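Side-chain contact in aprataxin and PNK-like factor (Homo sapiens, PDB 5W7W), which acts as a histone chaperone in the repair of single- and double-strand DNA breaks, its FHA-like domain mediating interaction with XRCC1 and XRCC4: residues 34-39 against 92-97. Sequence-based numbering, arbitrary orientation.
Sequences LGITDK and FSLLVD
Leu94 reaches across to the 34-39 loop with a single methyl, CD1, which meets the ends of two side chains there. Its CD1 lies 3.8 Å from CD1 of Ile36 and 4.1 Å from CD1 of Leu34, and in both pairs the side chains cross at a slant. Since the CA atoms of Ile36 and Leu94 are 10.1 Å apart, long branched residues suit this place: each extends part of the way. In Ile36, CG1 stands anti to the carbonyl carbon (chi1 -64°) and the chain continues outward (chi2 172°), placing CD1 at the contact. The other methyl of Leu94, CD2, sits at the edge of the Phe92 ring, in its plane. In this FHA domain, a beta sandwich whose inter-strand loops commonly form the phosphopeptide-binding face, the contact joins the loop between strands 24-28 and 46-51 to strand 91-93 and the bend at Leu94; Ile28 backs both leucines. Gly35 and Ile36 form a G1 beta bulge, and the positive phi of Gly35 (76°) suits a residue without a side chain. Farther along the loop, Asp38 OD2 only loosely approaches CD1 of Leu95 (4.4 Å); its carboxylate suits the hydrogen bond with Tyr99 OH and the salt bridge to Arg40. Within 92-97, the short hydroxyl side chain of Ser93 donates from OG to Leu95 O (2.7 Å).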
ATOM      1  N   LEU A  34      -6.994   7.213  -1.538  1.00 13.22           N
ATOM      2  CA  LEU A  34      -5.705   7.741  -1.129  1.00 11.79           C
ATOM      3  C   LEU A  34      -5.532   9.203  -1.507  1.00 14.39           C
ATOM      4  O   LEU A  34      -4.533   9.815  -1.114  1.00 14.49           O
ATOM      5  CB  LEU A  34      -4.571   6.910  -1.755  1.00 14.03           C
ATOM      6  CG  LEU A  34      -4.610   5.409  -1.467  1.00 13.11           C
ATOM      7  CD1 LEU A  34      -3.456   4.677  -2.129  1.00 15.16           C
ATOM      8  CD2 LEU A  34      -4.596   5.166   0.015  1.00 16.33           C
ATOM      9  N   GLY A  35      -6.480   9.769  -2.250  1.00 13.92           N
ATOM     10  CA  GLY A  35      -6.381  11.161  -2.644  1.00 16.80           C
ATOM     11  C   GLY A  35      -5.392  11.423  -3.747  1.00 15.56           C
ATOM     12  O   GLY A  35      -4.778  12.490  -3.790  1.00 23.52           O
ATOM     13  N   ILE A  36      -5.214  10.472  -4.651  1.00 15.64           N
ATOM     14  CA  ILE A  36      -4.219  10.563  -5.705  1.00 14.37           C
ATOM     15  C   ILE A  36      -4.923  10.906  -7.013  1.00 12.54           C
ATOM     16  O   ILE A  36      -5.850  10.204  -7.429  1.00 14.84           O
ATOM     17  CB  ILE A  36      -3.448   9.241  -5.835  1.00 13.00           C
ATOM     18  CG1 ILE A  36      -2.663   8.966  -4.552  1.00 15.25           C
ATOM     19  CG2 ILE A  36      -2.540   9.267  -7.053  1.00 14.82           C
ATOM     20  CD1 ILE A  36      -2.035   7.588  -4.522  1.00 13.85           C
ATOM     21  N   THR A  37      -4.506  11.996  -7.655  0.77 16.34           N
ATOM     22  CA  THR A  37      -4.941  12.341  -9.007  0.77 16.33           C
ATOM     23  C   THR A  37      -3.643  12.520  -9.775  0.77 17.36           C
ATOM     24  O   THR A  37      -2.936  13.514  -9.591  0.77 18.34           O
ATOM     25  CB  THR A  37      -5.784  13.619  -9.042  0.77 20.08           C
ATOM     26  OG1 THR A  37      -6.963  13.443  -8.248  0.77 22.54           O
ATOM     27  CG2 THR A  37      -6.205  13.963 -10.479  0.77 21.50           C
ATOM     28  N   ASP A  38      -3.313  11.548 -10.612  1.00 16.66           N
ATOM     29  CA  ASP A  38      -1.983  11.490 -11.202  1.00 15.35           C
ATOM     30  C   ASP A  38      -2.003  10.480 -12.333  1.00 15.42           C
ATOM     31  O   ASP A  38      -2.289   9.302 -12.105  1.00 16.26           O
ATOM     32  CB  ASP A  38      -0.981  11.092 -10.117  1.00 16.29           C
ATOM     33  CG  ASP A  38       0.469  11.337 -10.511  1.00 13.74           C
ATOM     34  OD1 ASP A  38       0.841  11.154 -11.689  1.00 15.18           O
ATOM     35  OD2 ASP A  38       1.236  11.727  -9.623  1.00 14.85           O
ATOM     36  N   LYS A  39      -1.687  10.936 -13.546  1.00 17.52           N
ATOM     37  CA  LYS A  39      -1.673  10.061 -14.704  1.00 17.28           C
ATOM     38  C   LYS A  39      -0.659   8.931 -14.570  1.00 15.40           C
ATOM     39  O   LYS A  39      -0.775   7.927 -15.283  1.00 18.51           O
ATOM     40  CB  LYS A  39      -1.349  10.892 -15.949  1.00 21.56           C
ATOM     41  CG  LYS A  39       0.000  11.598 -15.889  1.00 27.48           C
ATOM     42  N   PHE A  92       5.344   0.660   1.560  1.00  8.57           N
ATOM     43  CA  PHE A  92       5.236   0.394   0.131  1.00  9.34           C
ATOM     44  C   PHE A  92       4.963   1.719  -0.561  1.00  8.56           C
ATOM     45  O   PHE A  92       4.594   2.705   0.078  1.00  8.64           O
ATOM     46  CB  PHE A  92       4.122  -0.610  -0.201  1.00 10.05           C
ATOM     47  CG  PHE A  92       2.749  -0.023  -0.173  1.00  9.65           C
ATOM     48  CD1 PHE A  92       2.030   0.037   1.010  1.00 10.44           C
ATOM     49  CD2 PHE A  92       2.167   0.477  -1.319  1.00 11.14           C
ATOM     50  CE1 PHE A  92       0.770   0.595   1.035  1.00 12.00           C
ATOM     51  CE2 PHE A  92       0.914   1.029  -1.291  1.00 11.82           C
ATOM     52  CZ  PHE A  92       0.212   1.084  -0.111  1.00 10.51           C
ATOM     53  N   SER A  93       5.136   1.752  -1.877  1.00  8.71           N
ATOM     54  CA  SER A  93       4.834   2.969  -2.608  1.00  8.43           C
ATOM     55  C   SER A  93       4.304   2.649  -3.993  1.00  9.22           C
ATOM     56  O   SER A  93       4.536   1.573  -4.559  1.00  8.81           O
ATOM     57  CB  SER A  93       6.052   3.881  -2.706  1.00  9.49           C
ATOM     58  OG  SER A  93       7.079   3.299  -3.486  1.00  9.83           O
ATOM     59  N   LEU A  94       3.597   3.631  -4.540  1.00  7.90           N
ATOM     60  CA  LEU A  94       3.015   3.497  -5.868  1.00  9.11           C
ATOM     61  C   LEU A  94       3.861   4.147  -6.956  1.00 10.67           C
ATOM     62  O   LEU A  94       3.675   3.833  -8.136  1.00 10.52           O
ATOM     63  CB  LEU A  94       1.592   4.065  -5.898  1.00 10.10           C
ATOM     64  CG  LEU A  94       0.622   3.420  -4.912  1.00 11.16           C
ATOM     65  CD1 LEU A  94      -0.763   4.028  -5.123  1.00 18.70           C
ATOM     66  CD2 LEU A  94       0.566   1.936  -5.073  1.00 15.32           C
ATOM     67  N   LEU A  95       4.773   5.045  -6.602  1.00  8.90           N
ATOM     68  CA  LEU A  95       5.842   5.509  -7.481  1.00  9.71           C
ATOM     69  C   LEU A  95       7.138   5.344  -6.702  1.00  8.82           C
ATOM     70  O   LEU A  95       7.140   5.157  -5.483  1.00  9.50           O
ATOM     71  CB  LEU A  95       5.670   6.971  -7.927  1.00  9.39           C
ATOM     72  CG  LEU A  95       4.445   7.255  -8.782  1.00  9.77           C
ATOM     73  CD1 LEU A  95       4.346   8.743  -9.015  1.00 11.86           C
ATOM     74  CD2 LEU A  95       4.515   6.519 -10.119  1.00 10.66           C
ATOM     75  N   VAL A  96       8.271   5.413  -7.392  1.00  8.95           N
ATOM     76  CA  VAL A  96       9.529   5.093  -6.727  1.00 10.45           C
ATOM     77  C   VAL A  96       9.791   6.028  -5.559  1.00 10.43           C
ATOM     78  O   VAL A  96      10.401   5.617  -4.567  1.00 12.77           O
ATOM     79  CB  VAL A  96      10.694   5.078  -7.744  1.00 10.97           C
ATOM     80  CG1 VAL A  96      10.922   6.452  -8.337  1.00 11.80           C
ATOM     81  CG2 VAL A  96      11.970   4.565  -7.081  1.00 12.83           C
ATOM     82  N   ASP A  97       9.370   7.287  -5.666  1.00 10.50           N
ATOM     83  CA  ASP A  97       9.725   8.323  -4.700  1.00 11.26           C
ATOM     84  C   ASP A  97       8.527   9.166  -4.292  1.00 13.88           C
ATOM     85  O   ASP A  97       8.703  10.285  -3.805  1.00 15.96           O
ATOM     86  CB  ASP A  97      10.836   9.222  -5.239  1.00 14.57           C
ATOM     87  CG  ASP A  97      10.463   9.900  -6.533  1.00 15.10           C
ATOM     88  OD1 ASP A  97       9.335   9.720  -7.038  1.00 14.42           O
ATOM     89  OD2 ASP A  97      11.333  10.624  -7.082  1.00 21.06           O
TER